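PDB 4YX1: surface presentation of antigens protein SpaO from Salmonella typhimurium, which takes part in the type III secretion pathway that presents surface determinants needed for bacterial entry into mammalian cells. Local coordinates for residues A[51-56]-A[64-69]. Numbering follows the deposited sequence.
Sequences NGELVQ and EIHEWL
E53 and E64 form a hydrogen-bonded pair in the antiparallel hairpin of strands 47-56 and 61-65: E53 N donates to E64 O (2.9 Å) and E64 N to E53 O (2.8 Å). G52 and I65 make the next, non-hydrogen-bonded pair, their CA atoms 4.1 Å apart; G52 CA also lies against E64 O. Beyond it the register slips by one. N51 faces both H66 and E67, a classic beta bulge in which N51 O accepts from H66 N (2.9 Å) and E67 N (3.2 Å), while N51 N donates to E67 O. H66 N lies in the carbonyl plane of N51, on a lone pair, and E67 N is tilted 21° from it. The bulge coincides with the chain's corner at H66.

Among the side chains, H66 NE2 donates to E53 OE1 (2.9 Å), meeting the anti lone pair, with OE1 close to the ring plane and the carboxylate turned 30° from it. An extended E53 chain, with CG anti to the backbone N (chi1 174°), carries the acid to the ring edge. E64 runs alongside E53 in the same direction, leaving their OE1 atoms 3.6 Å apart. V55 CG2 packs on E64 CB. N51 ND2 approaches E67 OE1 only to 3.7 Å, amide and carboxylate nearly perpendicular, without a hydrogen bond.

Pointing away from strand 47-56, I65 and W68 meet: I65 CG2 lies over one face of the W68 ring, toward its rim, and both pack on I42. W68 NE1 bonds to Q27 O of the second subunit, and E64 pairs with a strand of that subunit, continuing the sheet across the dimer of this FliN-like C-terminal domain. With two carboxylates so near, the imidazole is probably biased toward its protonated form, which would offset their mutual repulsion.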
loop_
_atom_site.group_PDB
_atom_site.type_symbol
_atom_site.label_atom_id
_atom_site.label_comp_id
_atom_site.label_asym_id
_atom_site.label_seq_id
_atom_site.Cartn_x
_atom_site.Cartn_y
_atom_site.Cartn_z
ATOM N N ASN A 51 -3.078 -3.970 -10.850
ATOM C CA ASN A 51 -1.773 -3.715 -10.292
ATOM C C ASN A 51 -0.948 -2.867 -11.221
ATOM O O ASN A 51 -1.256 -2.714 -12.410
ATOM C CB ASN A 51 -1.042 -5.014 -9.975
ATOM C CG ASN A 51 -0.880 -5.892 -11.182
ATOM O OD1 ASN A 51 -0.173 -5.540 -12.122
ATOM N ND2 ASN A 51 -1.526 -7.056 -11.163
ATOM N N GLY A 52 0.096 -2.301 -10.661
ATOM C CA GLY A 52 0.921 -1.391 -11.401
ATOM C C GLY A 52 2.258 -1.197 -10.738
ATOM O O GLY A 52 2.666 -1.955 -9.856
ATOM N N GLU A 53 2.935 -0.149 -11.170
ATOM C CA GLU A 53 4.304 0.103 -10.800
ATOM C C GLU A 53 4.411 1.496 -10.246
ATOM O O GLU A 53 3.828 2.423 -10.789
ATOM C CB GLU A 53 5.188 -0.084 -12.024
ATOM C CG GLU A 53 6.632 0.275 -11.834
ATOM C CD GLU A 53 7.452 -0.031 -13.065
ATOM O OE1 GLU A 53 6.913 -0.578 -14.046
ATOM O OE2 GLU A 53 8.651 0.268 -13.054
ATOM N N LEU A 54 5.138 1.638 -9.148
ATOM C CA LEU A 54 5.335 2.946 -8.556
ATOM C C LEU A 54 6.256 3.804 -9.432
ATOM O O LEU A 54 7.306 3.341 -9.889
ATOM C CB LEU A 54 5.899 2.785 -7.148
ATOM C CG LEU A 54 5.833 3.966 -6.193
ATOM C CD1 LEU A 54 4.396 4.322 -5.907
ATOM C CD2 LEU A 54 6.554 3.591 -4.921
ATOM N N VAL A 55 5.840 5.044 -9.673
ATOM C CA VAL A 55 6.581 5.983 -10.522
ATOM C C VAL A 55 6.726 7.301 -9.783
ATOM O O VAL A 55 5.796 7.738 -9.113
ATOM C CB VAL A 55 5.850 6.225 -11.864
ATOM C CG1 VAL A 55 6.488 7.363 -12.665
ATOM C CG2 VAL A 55 5.799 4.941 -12.677
ATOM N N GLN A 56 7.892 7.928 -9.877
ATOM C CA GLN A 56 8.022 9.291 -9.380
ATOM C C GLN A 56 7.637 10.249 -10.486
ATOM O O GLN A 56 8.296 10.305 -11.525
ATOM C CB GLN A 56 9.444 9.591 -8.911
ATOM C CG GLN A 56 9.642 11.062 -8.559
ATOM C CD GLN A 56 8.958 11.448 -7.274
ATOM O OE1 GLN A 56 9.375 11.038 -6.188
ATOM N NE2 GLN A 56 7.899 12.231 -7.386
ATOM N N GLU A 64 1.716 3.506 -12.331
ATOM C CA GLU A 64 1.575 3.150 -13.730
ATOM C C GLU A 64 0.860 1.811 -13.823
ATOM O O GLU A 64 1.400 0.803 -13.392
ATOM C CB GLU A 64 2.953 3.079 -14.386
ATOM C CG GLU A 64 2.908 2.653 -15.846
ATOM C CD GLU A 64 4.278 2.312 -16.389
ATOM O OE1 GLU A 64 5.240 2.253 -15.592
ATOM O OE2 GLU A 64 4.395 2.090 -17.607
ATOM N N ILE A 65 -0.350 1.791 -14.370
ATOM C CA ILE A 65 -1.129 0.551 -14.387
ATOM C C ILE A 65 -0.535 -0.448 -15.381
ATOM O O ILE A 65 -0.240 -0.108 -16.529
ATOM C CB ILE A 65 -2.605 0.817 -14.748
ATOM C CG1 ILE A 65 -3.226 1.840 -13.791
ATOM C CG2 ILE A 65 -3.417 -0.492 -14.774
ATOM C CD1 ILE A 65 -3.274 1.381 -12.377
ATOM N N HIS A 66 -0.348 -1.683 -14.943
ATOM C CA HIS A 66 0.080 -2.730 -15.860
ATOM C C HIS A 66 -1.046 -3.711 -16.163
ATOM O O HIS A 66 -1.037 -4.354 -17.206
ATOM C CB HIS A 66 1.301 -3.456 -15.298
ATOM C CG HIS A 66 2.563 -2.657 -15.416
ATOM N ND1 HIS A 66 3.086 -2.284 -16.634
ATOM C CD2 HIS A 66 3.384 -2.134 -14.478
ATOM C CE1 HIS A 66 4.184 -1.574 -16.440
ATOM N NE2 HIS A 66 4.386 -1.469 -15.140
ATOM N N GLU A 67 -2.028 -3.806 -15.273
ATOM C CA GLU A 67 -3.164 -4.682 -15.505
ATOM C C GLU A 67 -4.370 -4.224 -14.705
ATOM O O GLU A 67 -4.264 -3.979 -13.511
ATOM C CB GLU A 67 -2.799 -6.124 -15.142
ATOM C CG GLU A 67 -3.896 -7.140 -15.359
ATOM C CD GLU A 67 -3.439 -8.543 -15.006
ATOM O OE1 GLU A 67 -2.376 -8.676 -14.357
ATOM O OE2 GLU A 67 -4.135 -9.511 -15.373
ATOM N N TRP A 68 -5.503 -4.061 -15.375
ATOM C CA TRP A 68 -6.783 -3.963 -14.693
ATOM C C TRP A 68 -7.443 -5.320 -14.841
ATOM O O TRP A 68 -7.485 -5.871 -15.941
ATOM C CB TRP A 68 -7.682 -2.873 -15.288
ATOM C CG TRP A 68 -7.322 -1.449 -14.968
ATOM C CD1 TRP A 68 -6.991 -0.468 -15.860
ATOM C CD2 TRP A 68 -7.297 -0.836 -13.677
ATOM N NE1 TRP A 68 -6.752 0.711 -15.202
ATOM C CE2 TRP A 68 -6.940 0.515 -13.860
ATOM C CE3 TRP A 68 -7.548 -1.296 -12.380
ATOM C CZ2 TRP A 68 -6.813 1.400 -12.802
ATOM C CZ3 TRP A 68 -7.423 -0.414 -11.332
ATOM C CH2 TRP A 68 -7.057 0.918 -11.542
ATOM N N LEU A 69 -7.949 -5.866 -13.745
ATOM C CA LEU A 69 -8.559 -7.191 -13.781
ATOM C C LEU A 69 -10.016 -7.127 -14.228
ATOM O O LEU A 69 -10.589 -6.044 -14.356
ATOM C CB LEU A 69 -8.454 -7.857 -12.411
ATOM C CG LEU A 69 -7.025 -8.084 -11.920
ATOM C CD1 LEU A 69 -7.039 -8.684 -10.527
ATOM C CD2 LEU A 69 -6.250 -8.972 -12.879
#